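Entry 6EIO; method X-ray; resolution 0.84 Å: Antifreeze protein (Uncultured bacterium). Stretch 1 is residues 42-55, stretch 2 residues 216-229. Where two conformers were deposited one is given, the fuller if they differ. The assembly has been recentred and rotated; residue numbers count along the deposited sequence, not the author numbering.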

ATOM      1  N   SER A  42       4.884   1.688  15.802  1.00  6.86           N
ATOM      2  CA  SER A  42       5.912   1.633  16.826  1.00  7.40           C
ATOM      3  C   SER A  42       6.974   2.717  16.673  1.00  7.45           C
ATOM      4  O   SER A  42       7.391   3.306  17.676  1.00  9.30           O
ATOM      5  CB  SER A  42       6.550   0.238  16.853  1.00  8.65           C
ATOM      6  OG  SER A  42       7.125  -0.082  15.601  1.00 11.23           O
ATOM      7  N   SER A  43       7.436   2.978  15.447  1.00  7.08           N
ATOM      8  CA  SER A  43       8.450   3.992  15.189  1.00  7.37           C
ATOM      9  C   SER A  43       8.538   4.205  13.684  1.00  6.97           C
ATOM     10  O   SER A  43       8.004   3.429  12.888  1.00  6.84           O
ATOM     11  CB  SER A  43       9.816   3.590  15.751  1.00 10.10           C
ATOM     12  OG  SER A  43      10.336   2.464  15.066  1.00 10.96           O
ATOM     13  N   VAL A  44       9.235   5.273  13.320  1.00  7.46           N
ATOM     14  CA  VAL A  44       9.630   5.552  11.945  1.00  7.80           C
ATOM     15  C   VAL A  44      11.131   5.789  11.933  1.00  7.68           C
ATOM     16  O   VAL A  44      11.646   6.533  12.771  1.00  8.73           O
ATOM     17  CB  VAL A  44       8.904   6.781  11.376  1.00  9.59           C
ATOM     18  CG1 VAL A  44       9.417   7.096   9.974  1.00 11.69           C
ATOM     19  CG2 VAL A  44       7.401   6.547  11.367  1.00 10.82           C
ATOM     20  N   THR A  45      11.826   5.186  10.976  1.00  7.46           N
ATOM     21  CA  THR A  45      13.255   5.411  10.815  1.00  8.10           C
ATOM     22  C   THR A  45      13.531   5.729   9.360  1.00  7.08           C
ATOM     23  O   THR A  45      13.131   4.976   8.476  1.00 10.47           O
ATOM     24  CB  THR A  45      14.077   4.174  11.229  1.00 11.71           C
ATOM     25  OG1 THR A  45      13.827   3.856  12.599  1.00 15.59           O
ATOM     26  CG2 THR A  45      15.568   4.418  11.066  1.00 21.33           C
ATOM     27  N   ASN A  46      14.246   6.815   9.120  1.00  7.55           N
ATOM     28  CA  ASN A  46      14.634   7.217   7.789  1.00  6.88           C
ATOM     29  C   ASN A  46      16.137   7.431   7.712  1.00  6.75           C
ATOM     30  O   ASN A  46      16.767   7.942   8.641  1.00  7.82           O
ATOM     31  CB  ASN A  46      13.963   8.518   7.399  1.00  7.07           C
ATOM     32  CG  ASN A  46      14.409   8.959   6.046  1.00  6.93           C
ATOM     33  OD1 ASN A  46      14.117   8.280   5.059  1.00  7.40           O
ATOM     34  ND2 ASN A  46      15.207  10.033   5.987  1.00  7.13           N
ATOM     35  N   THR A  47      16.680   7.088   6.543  1.00  7.04           N
ATOM     36  CA  THR A  47      18.049   7.347   6.137  1.00  7.97           C
ATOM     37  C   THR A  47      18.035   8.146   4.831  1.00  7.04           C
ATOM     38  O   THR A  47      17.337   7.771   3.877  1.00  7.31           O
ATOM     39  CB  THR A  47      18.769   5.976   5.926  1.00 10.97           C
ATOM     40  OG1 THR A  47      18.742   5.256   7.174  1.00 13.78           O
ATOM     41  CG2 THR A  47      20.206   6.169   5.471  1.00 18.06           C
ATOM     42  N   GLY A  48      18.821   9.220   4.777  1.00  7.31           N
ATOM     43  CA  GLY A  48      19.006   9.941   3.536  1.00  7.74           C
ATOM     44  C   GLY A  48      17.808  10.763   3.066  1.00  7.30           C
ATOM     45  O   GLY A  48      16.870  11.023   3.797  1.00  7.28           O
ATOM     46  N   ALA A  49      17.876  11.273   1.820  0.74  9.08           N
ATOM     47  CA  ALA A  49      17.007  12.367   1.328  0.74  9.34           C
ATOM     48  C   ALA A  49      15.600  11.940   0.868  0.74  7.39           C
ATOM     49  O   ALA A  49      15.116  12.344  -0.199  0.74  8.71           O
ATOM     50  CB  ALA A  49      17.701  13.117   0.185  0.74 13.23           C
ATOM     51  N   THR A  50      14.954  11.106   1.665  1.00  6.29           N
ATOM     52  CA  THR A  50      13.566  10.764   1.452  1.00  5.75           C
ATOM     53  C   THR A  50      12.726  12.025   1.376  1.00  5.77           C
ATOM     54  O   THR A  50      12.971  12.996   2.094  1.00  6.85           O
ATOM     55  CB  THR A  50      13.108   9.884   2.611  1.00  5.89           C
ATOM     56  OG1 THR A  50      13.787   8.631   2.479  1.00  6.40           O
ATOM     57  CG2 THR A  50      11.591   9.650   2.651  1.00  6.14           C
ATOM     58  N   ASN A  51      11.725  11.996   0.501  1.00  5.47           N
ATOM     59  CA  ASN A  51      10.759  13.078   0.420  1.00  5.47           C
ATOM     60  C   ASN A  51       9.369  12.462   0.462  1.00  5.28           C
ATOM     61  O   ASN A  51       9.061  11.577  -0.337  1.00  6.27           O
ATOM     62  CB  ASN A  51      10.946  13.900  -0.855  1.00  6.69           C
ATOM     63  CG  ASN A  51      10.183  15.210  -0.800  1.00  7.69           C
ATOM     64  OD1 ASN A  51      10.698  16.215  -0.306  1.00  9.81           O
ATOM     65  ND2 ASN A  51       8.966  15.219  -1.310  1.00  9.00           N
ATOM     66  N   ILE A  52       8.542  12.964   1.372  1.00  5.29           N
ATOM     67  CA  ILE A  52       7.135  12.572   1.484  1.00  5.39           C
ATOM     68  C   ILE A  52       6.286  13.779   1.133  1.00  5.32           C
ATOM     69  O   ILE A  52       6.446  14.839   1.742  1.00  6.61           O
ATOM     70  CB  ILE A  52       6.804  12.091   2.911  1.00  5.64           C
ATOM     71  CG1 ILE A  52       7.598  10.837   3.273  1.00  6.20           C
ATOM     72  CG2 ILE A  52       5.309  11.857   3.052  1.00  6.62           C
ATOM     73  CD1 ILE A  52       7.588  10.521   4.761  1.00  8.08           C
ATOM     74  N   THR A  53       5.366  13.615   0.181  1.00  5.22           N
ATOM     75  CA  THR A  53       4.355  14.638  -0.101  1.00  5.37           C
ATOM     76  C   THR A  53       3.032  14.047   0.371  1.00  4.97           C
ATOM     77  O   THR A  53       2.461  13.162  -0.271  1.00  5.95           O
ATOM     78  CB  THR A  53       4.287  15.042  -1.577  1.00  5.61           C
ATOM     79  OG1 THR A  53       5.590  15.398  -2.054  1.00  7.30           O
ATOM     80  CG2 THR A  53       3.387  16.263  -1.729  1.00  7.83           C
ATOM     81  N   GLY A  54       2.572  14.513   1.521  1.00  5.42           N
ATOM     82  CA  GLY A  54       1.442  13.930   2.220  1.00  5.41           C
ATOM     83  C   GLY A  54       1.715  13.962   3.703  1.00  5.08           C
ATOM     84  O   GLY A  54       2.812  14.316   4.123  1.00  5.64           O
ATOM     85  N   ASP A  55       0.726  13.590   4.512  1.00  4.82           N
ATOM     86  CA  ASP A  55       0.941  13.648   5.946  1.00  4.81           C
ATOM     87  C   ASP A  55       1.635  12.373   6.443  1.00  4.86           C
ATOM     88  O   ASP A  55       1.605  11.323   5.791  1.00  5.17           O
ATOM     89  CB  ASP A  55      -0.392  13.933   6.655  1.00  5.37           C
ATOM     90  CG  ASP A  55      -0.975  15.314   6.294  1.00  5.47           C
ATOM     91  OD1 ASP A  55      -0.205  16.209   5.893  1.00  5.69           O
ATOM     92  OD2 ASP A  55      -2.216  15.473   6.439  1.00  6.11           O
TER
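Stretch 2, residues 216-229: NGAVTMEGNTFVLP

The register between the two stretches slips by one residue partway along. Thr-47 pairs with Glu-222, but Asn-51 pairs with Thr-225, because stretch 1 spends three residues in its loop and stretch 2 only two. Each side of the slip is a parallel ladder, and no two touching residues are fewer than 169 apart in sequence.

In the first ladder, strand 219-222 runs beside strand 43-47 at 7°, with the axes 4.6 Å apart at closest approach. Val-219 lies beside Val-44, Thr-220 beside Thr-45 and Met-221 beside Asn-46. Bonds alternate in direction: Val-219 N to Ser-43 O is 3.2 Å, Thr-45 N to Val-219 O 3.0 Å, Met-221 N to Thr-45 O 2.9 Å and Thr-47 N to Met-221 O 3.0 Å. Gly-223 N closes the series on Thr-47 O at 2.9 Å.

A side chain spans the slip. Thr-50 OG1 accepts a hydrogen bond from Asn-224 N at 2.9 Å and donates one to Asn-46 OD1 at 2.6 Å. It thus ties both loops to Asn-46 in the first ladder. Gly-223 turns here with positive phi (53°).

The second ladder is nearly exactly parallel, at 2°. Asn-51 N bonds to Asn-224 O (2.9 Å), Phe-226 N to Asn-51 O (3.0 Å) and Thr-53 N to Phe-226 O (2.9 Å). Beyond it the backbones loosen, and water 4 bridges Thr-53 O (2.8 Å) and Leu-228 N (2.9 Å).

Val-44, Ile-52, Val-219, Met-221 and Phe-226 share the buried face. Met-221 CE packs 3.3 Å from Val-44 CG1, and its SD lies 4.1 Å from Ile-52 CD1. Ile-52 CG1 meets Phe-226 CD1 at 3.7 Å. Thr-45, Thr-47, Thr-220 and Thr-225 occupy the other face.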

ATOM      1  N   ASN A 216       1.003  -1.964  13.644  1.00  6.16           N
ATOM      2  CA  ASN A 216       1.636  -2.192  14.934  1.00  6.91           C
ATOM      3  C   ASN A 216       3.143  -2.055  14.917  1.00  6.64           C
ATOM      4  O   ASN A 216       3.742  -1.861  15.980  1.00  8.01           O
ATOM      5  CB  ASN A 216       1.201  -3.545  15.491  1.00  7.97           C
ATOM      6  CG  ASN A 216      -0.283  -3.567  15.771  1.00  8.84           C
ATOM      7  OD1 ASN A 216      -0.893  -2.534  16.088  1.00  9.75           O
ATOM      8  ND2 ASN A 216      -0.887  -4.730  15.633  1.00 12.74           N
ATOM      9  N   GLY A 217       3.763  -2.139  13.745  1.00  6.48           N
ATOM     10  CA  GLY A 217       5.194  -2.043  13.616  1.00  6.69           C
ATOM     11  C   GLY A 217       5.663  -0.724  13.046  1.00  6.37           C
ATOM     12  O   GLY A 217       5.027   0.324  13.219  1.00  6.75           O
ATOM     13  N   ALA A 218       6.819  -0.790  12.408  1.00  6.70           N
ATOM     14  CA  ALA A 218       7.582   0.385  12.041  1.00  6.91           C
ATOM     15  C   ALA A 218       7.578   0.581  10.539  1.00  6.57           C
ATOM     16  O   ALA A 218       7.510  -0.388   9.771  1.00  7.51           O
ATOM     17  CB  ALA A 218       9.030   0.219  12.485  1.00  9.36           C
ATOM     18  N   VAL A 219       7.742   1.831  10.119  1.00  6.48           N
ATOM     19  CA  VAL A 219       8.067   2.142   8.735  1.00  6.11           C
ATOM     20  C   VAL A 219       9.522   2.581   8.674  1.00  6.28           C
ATOM     21  O   VAL A 219       9.933   3.518   9.371  1.00  7.56           O
ATOM     22  CB  VAL A 219       7.128   3.191   8.118  1.00  6.92           C
ATOM     23  CG1 VAL A 219       7.574   3.507   6.699  1.00  7.84           C
ATOM     24  CG2 VAL A 219       5.703   2.666   8.091  1.00  7.85           C
ATOM     25  N   THR A 220      10.289   1.888   7.830  1.00  5.63           N
ATOM     26  CA  THR A 220      11.699   2.162   7.601  1.00  5.99           C
ATOM     27  C   THR A 220      11.869   2.612   6.154  1.00  5.40           C
ATOM     28  O   THR A 220      11.342   1.976   5.242  1.00  5.97           O
ATOM     29  CB  THR A 220      12.543   0.914   7.887  1.00  6.83           C
ATOM     30  OG1 THR A 220      12.321   0.489   9.234  1.00  8.68           O
ATOM     31  CG2 THR A 220      14.023   1.163   7.690  1.00 10.25           C
ATOM     32  N   MET A 221      12.599   3.709   5.968  1.00  5.81           N
ATOM     33  CA  MET A 221      12.758   4.347   4.677  0.50  5.67           C
ATOM     34  C   MET A 221      14.229   4.659   4.436  1.00  5.62           C
ATOM     35  O   MET A 221      14.987   4.946   5.371  1.00  6.38           O
ATOM     36  CB  MET A 221      11.913   5.646   4.635  0.50  5.63           C
ATOM     37  CG  MET A 221      10.406   5.391   4.643  0.50  5.70           C
ATOM     38  SD  MET A 221       9.436   6.881   4.990  0.50  5.00           S
ATOM     39  CE  MET A 221       9.845   7.110   6.710  0.50  6.86           C
ATOM     40  N   GLU A 222      14.624   4.621   3.171  1.00  5.61           N
ATOM     41  CA  GLU A 222      15.965   5.038   2.771  1.00  5.80           C
ATOM     42  C   GLU A 222      15.869   5.683   1.387  1.00  5.25           C
ATOM     43  O   GLU A 222      15.597   5.022   0.388  1.00  5.86           O
ATOM     44  CB  GLU A 222      16.934   3.857   2.793  1.00  6.66           C
ATOM     45  CG  GLU A 222      18.348   4.285   2.443  1.00  8.14           C
ATOM     46  CD  GLU A 222      19.464   3.321   2.848  1.00  8.70           C
ATOM     47  OE1 GLU A 222      19.186   2.255   3.416  1.00 11.84           O
ATOM     48  OE2 GLU A 222      20.628   3.689   2.575  1.00  9.20           O
ATOM     49  N   GLY A 223      16.072   6.998   1.332  1.00  5.33           N
ATOM     50  CA  GLY A 223      16.078   7.695   0.057  1.00  5.55           C
ATOM     51  C   GLY A 223      14.861   7.455  -0.816  1.00  5.27           C
ATOM     52  O   GLY A 223      14.998   7.273  -2.027  1.00  6.28           O
ATOM     53  N   ASN A 224      13.666   7.490  -0.233  1.00  4.74           N
ATOM     54  CA  ASN A 224      12.461   7.156  -0.973  1.00  4.74           C
ATOM     55  C   ASN A 224      11.692   8.390  -1.426  1.00  4.72           C
ATOM     56  O   ASN A 224      11.849   9.482  -0.881  1.00  6.44           O
ATOM     57  CB  ASN A 224      11.538   6.294  -0.103  1.00  5.03           C
ATOM     58  CG  ASN A 224      12.231   5.051   0.368  1.00  4.68           C
ATOM     59  OD1 ASN A 224      12.385   4.828   1.573  1.00  5.64           O
ATOM     60  ND2 ASN A 224      12.677   4.245  -0.593  1.00  5.02           N
ATOM     61  N   THR A 225      10.805   8.185  -2.402  1.00  4.92           N
ATOM     62  CA  THR A 225       9.839   9.201  -2.793  1.00  4.82           C
ATOM     63  C   THR A 225       8.440   8.657  -2.548  1.00  4.59           C
ATOM     64  O   THR A 225       8.069   7.626  -3.109  1.00  5.45           O
ATOM     65  CB  THR A 225       9.985   9.565  -4.268  1.00  5.89           C
ATOM     66  OG1 THR A 225      11.328   9.973  -4.476  1.00  8.81           O
ATOM     67  CG2 THR A 225       9.001  10.672  -4.667  1.00  6.82           C
ATOM     68  N   PHE A 226       7.667   9.370  -1.730  1.00  4.66           N
ATOM     69  CA  PHE A 226       6.271   9.028  -1.458  1.00  4.93           C
ATOM     70  C   PHE A 226       5.379  10.163  -1.939  1.00  4.84           C
ATOM     71  O   PHE A 226       5.608  11.326  -1.577  1.00  5.27           O
ATOM     72  CB  PHE A 226       6.035   8.870   0.059  1.00  5.39           C
ATOM     73  CG  PHE A 226       6.734   7.700   0.682  1.00  5.60           C
ATOM     74  CD1 PHE A 226       8.021   7.818   1.190  1.00  6.13           C
ATOM     75  CD2 PHE A 226       6.075   6.483   0.785  1.00  6.70           C
ATOM     76  CE1 PHE A 226       8.645   6.719   1.784  1.00  6.99           C
ATOM     77  CE2 PHE A 226       6.700   5.381   1.344  1.00  8.01           C
ATOM     78  CZ  PHE A 226       7.983   5.489   1.838  1.00  7.94           C
ATOM     79  N   VAL A 227       4.357   9.823  -2.715  1.00  4.79           N
ATOM     80  CA  VAL A 227       3.286  10.749  -3.054  1.00  4.95           C
ATOM     81  C   VAL A 227       1.971  10.004  -2.910  1.00  4.83           C
ATOM     82  O   VAL A 227       1.914   8.777  -3.026  1.00  5.57           O
ATOM     83  CB  VAL A 227       3.393  11.318  -4.489  1.00  5.63           C
ATOM     84  CG1 VAL A 227       4.711  12.073  -4.682  1.00  6.42           C
ATOM     85  CG2 VAL A 227       3.217  10.224  -5.550  1.00  6.29           C
ATOM     86  N   LEU A 228       0.899  10.755  -2.693  1.00  5.05           N
ATOM     87  CA  LEU A 228      -0.439  10.172  -2.672  1.00  5.22           C
ATOM     88  C   LEU A 228      -0.898   9.823  -4.087  1.00  6.00           C
ATOM     89  O   LEU A 228      -0.379  10.345  -5.071  1.00  7.10           O
ATOM     90  CB  LEU A 228      -1.417  11.155  -2.032  1.00  5.23           C
ATOM     91  CG  LEU A 228      -1.189  11.362  -0.536  1.00  6.44           C
ATOM     92  CD1 LEU A 228      -2.005  12.538  -0.029  1.00  8.02           C
ATOM     93  CD2 LEU A 228      -1.575  10.107   0.244  1.00 10.50           C
ATOM     94  N   PRO A 229      -1.880   8.922  -4.206  1.00  6.79           N
ATOM     95  CA  PRO A 229      -2.459   8.633  -5.517  1.00  7.01           C
ATOM     96  C   PRO A 229      -2.888   9.897  -6.242  1.00  7.17           C
ATOM     97  O   PRO A 229      -3.389  10.853  -5.636  1.00  7.86           O
ATOM     98  CB  PRO A 229      -3.663   7.737  -5.186  1.00  9.39           C
ATOM     99  CG  PRO A 229      -3.269   7.036  -3.927  1.00  9.43           C
ATOM    100  CD  PRO A 229      -2.497   8.096  -3.153  1.00  7.03           C
TER
HETATM  101  O   HOH W   1      16.639   3.683   7.177  1.00 18.32           O
HETATM  102  O   HOH W   2      14.350  10.696  -2.171  0.50 15.10           O
HETATM  103  O   HOH W   3       7.306  13.375  -2.614  1.00  7.89           O
HETATM  104  O   HOH W   4       0.984  13.641  -2.543  1.00  6.43           O